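PDB 3IFR: carbohydrate kinase, FGGY from Rhodospirillum rubrum, which probably phosphorylates D-xylulose as a sugar kinase of the FGGY family. Local coordinates for residues P87-L92 against T140-W145. Sequence-based numbering, arbitrary orientation.
Sequences PAVVLL and TAKLRW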
loop_
_atom_site.group_PDB
_atom_site.type_symbol
_atom_site.label_atom_id
_atom_site.label_comp_id
_atom_site.label_asym_id
_atom_site.label_seq_id
_atom_site.Cartn_x
_atom_site.Cartn_y
_atom_site.Cartn_z
ATOM N N PRO A 87 2.136 8.205 -3.443
ATOM C CA PRO A 87 3.153 9.194 -3.829
ATOM C C PRO A 87 3.056 10.416 -2.918
ATOM O O PRO A 87 1.992 11.045 -2.841
ATOM C CB PRO A 87 2.744 9.589 -5.241
ATOM C CG PRO A 87 1.614 8.660 -5.635
ATOM C CD PRO A 87 1.000 8.176 -4.368
ATOM N N ALA A 88 4.133 10.729 -2.196
ATOM C CA ALA A 88 4.159 11.937 -1.426
ATOM C C ALA A 88 4.674 12.959 -2.425
ATOM O O ALA A 88 5.336 12.604 -3.416
ATOM C CB ALA A 88 5.091 11.797 -0.239
ATOM N N VAL A 89 4.331 14.220 -2.207
ATOM C CA VAL A 89 4.830 15.292 -3.047
ATOM C C VAL A 89 5.726 16.189 -2.219
ATOM O O VAL A 89 5.258 16.891 -1.317
ATOM C CB VAL A 89 3.679 16.131 -3.624
ATOM C CG1 VAL A 89 4.213 17.372 -4.343
ATOM C CG2 VAL A 89 2.801 15.276 -4.564
ATOM N N VAL A 90 7.015 16.143 -2.537
ATOM C CA VAL A 90 8.052 16.967 -1.928
ATOM C C VAL A 90 8.611 17.899 -2.998
ATOM O O VAL A 90 8.977 17.410 -4.088
ATOM C CB VAL A 90 9.212 16.059 -1.422
ATOM C CG1 VAL A 90 10.332 16.904 -0.805
ATOM C CG2 VAL A 90 8.687 15.095 -0.403
ATOM N N LEU A 91 8.706 19.206 -2.683
ATOM C CA LEU A 91 9.238 20.242 -3.589
ATOM C C LEU A 91 10.596 20.827 -3.144
ATOM O O LEU A 91 10.731 21.378 -2.050
ATOM C CB LEU A 91 8.217 21.379 -3.784
ATOM C CG LEU A 91 6.830 20.812 -4.130
ATOM C CD1 LEU A 91 5.734 21.840 -4.162
ATOM C CD2 LEU A 91 6.928 20.112 -5.450
ATOM N N LEU A 92 11.607 20.701 -3.998
ATOM C CA LEU A 92 12.886 21.343 -3.721
ATOM C C LEU A 92 13.167 22.479 -4.695
ATOM O O LEU A 92 12.851 22.414 -5.891
ATOM C CB LEU A 92 14.067 20.352 -3.690
ATOM C CG LEU A 92 13.885 19.081 -2.856
ATOM C CD1 LEU A 92 15.100 18.152 -2.977
ATOM C CD2 LEU A 92 13.561 19.429 -1.382
ATOM N N THR A 140 0.780 14.985 -10.508
ATOM C CA THR A 140 0.240 15.973 -11.455
ATOM C C THR A 140 -0.951 16.792 -10.914
ATOM O O THR A 140 -1.007 18.011 -11.090
ATOM C CB THR A 140 -0.185 15.266 -12.739
ATOM O OG1 THR A 140 0.984 14.747 -13.394
ATOM C CG2 THR A 140 -0.946 16.199 -13.662
ATOM N N ALA A 141 -1.913 16.138 -10.281
ATOM C CA ALA A 141 -3.032 16.869 -9.677
ATOM C C ALA A 141 -2.542 17.816 -8.576
ATOM O O ALA A 141 -2.832 19.011 -8.600
ATOM C CB ALA A 141 -4.084 15.931 -9.124
ATOM N N LYS A 142 -1.790 17.289 -7.611
ATOM C CA LYS A 142 -1.192 18.151 -6.604
ATOM C C LYS A 142 -0.344 19.278 -7.192
ATOM O O LYS A 142 -0.428 20.400 -6.704
ATOM C CB LYS A 142 -0.424 17.348 -5.561
ATOM C CG LYS A 142 -1.355 16.572 -4.641
ATOM C CD LYS A 142 -0.611 15.458 -3.981
ATOM C CE LYS A 142 -1.439 14.710 -2.892
ATOM N NZ LYS A 142 -2.147 13.505 -3.396
ATOM N N LEU A 143 0.432 19.011 -8.243
ATOM C CA LEU A 143 1.184 20.078 -8.931
ATOM C C LEU A 143 0.280 21.197 -9.499
ATOM O O LEU A 143 0.532 22.378 -9.243
ATOM C CB LEU A 143 2.067 19.510 -10.031
ATOM C CG LEU A 143 3.574 19.464 -9.810
ATOM C CD1 LEU A 143 3.959 19.720 -8.377
ATOM C CD2 LEU A 143 4.191 18.135 -10.374
ATOM N N ARG A 144 -0.780 20.840 -10.238
ATOM C CA ARG A 144 -1.726 21.841 -10.762
ATOM C C ARG A 144 -2.295 22.695 -9.627
ATOM O O ARG A 144 -2.484 23.889 -9.800
ATOM C CB ARG A 144 -2.906 21.176 -11.482
ATOM C CG ARG A 144 -2.609 20.537 -12.791
ATOM C CD ARG A 144 -2.261 21.533 -13.873
ATOM N NE ARG A 144 -2.200 20.865 -15.169
ATOM C CZ ARG A 144 -3.221 20.725 -16.025
ATOM N NH1 ARG A 144 -4.417 21.232 -15.748
ATOM N NH2 ARG A 144 -3.038 20.070 -17.170
ATOM N N TRP A 145 -2.607 22.080 -8.478
ATOM C CA TRP A 145 -3.164 22.830 -7.344
ATOM C C TRP A 145 -2.152 23.877 -6.848
ATOM O O TRP A 145 -2.460 25.052 -6.691
ATOM C CB TRP A 145 -3.530 21.888 -6.203
ATOM C CG TRP A 145 -4.117 22.585 -5.028
ATOM C CD1 TRP A 145 -5.445 22.720 -4.735
ATOM C CD2 TRP A 145 -3.399 23.241 -3.969
ATOM N NE1 TRP A 145 -5.595 23.439 -3.571
ATOM C CE2 TRP A 145 -4.358 23.760 -3.076
ATOM C CE3 TRP A 145 -2.045 23.421 -3.680
ATOM C CZ2 TRP A 145 -3.999 24.465 -1.917
ATOM C CZ3 TRP A 145 -1.688 24.119 -2.533
ATOM C CH2 TRP A 145 -2.658 24.645 -1.675
HETATM O O HOH W 1 -0.420 11.562 -3.702
#
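Val89 and Leu91 meet Lys142 and Leu143 through aliphatic carbons alone, so no ring face is involved, and the flat group that matters is the peptide carbonyl of Pro87. Its oxygen takes a hydrogen bond from a water, 2.6 Å from Pro87 O, and the same water accepts one from Lys142 NZ, also at 2.6 Å.

Back along the lysine from its nitrogen, the aliphatic chain passes the valine at a slant. With CG1 of Val89 anti to the backbone N (chi1 172°), CG2 lies beside that N and anti to the carbonyl carbon. There Val89 CG2 presses on Lys142 CD at 3.5 Å, tighter than usual for two carbons. The same methyl, Val89 CG2, reaches Lys142 CB at 4.0 Å. A bend at the last torsion, chi4 94°, then turns the ammonium toward the water; the strongest polar partner of that buried nitrogen is Gln136 O, and the water is a further one. Further along, Leu91 and Leu143 run past each other in opposite directions, with Leu91 CD2 just touching Leu143 CD1 at 4.2 Å.

Strand 90-92 pairs antiparallel with strand 159-161, and Val89 is bonded through its backbone to Ile103. Through Val89 and Leu91, helix 139-149 packs beside this small two-stranded sheet, apart from the six-stranded sheet containing strand 77-84, within the actin-like ATPase fold of the FGGY N-terminal domain.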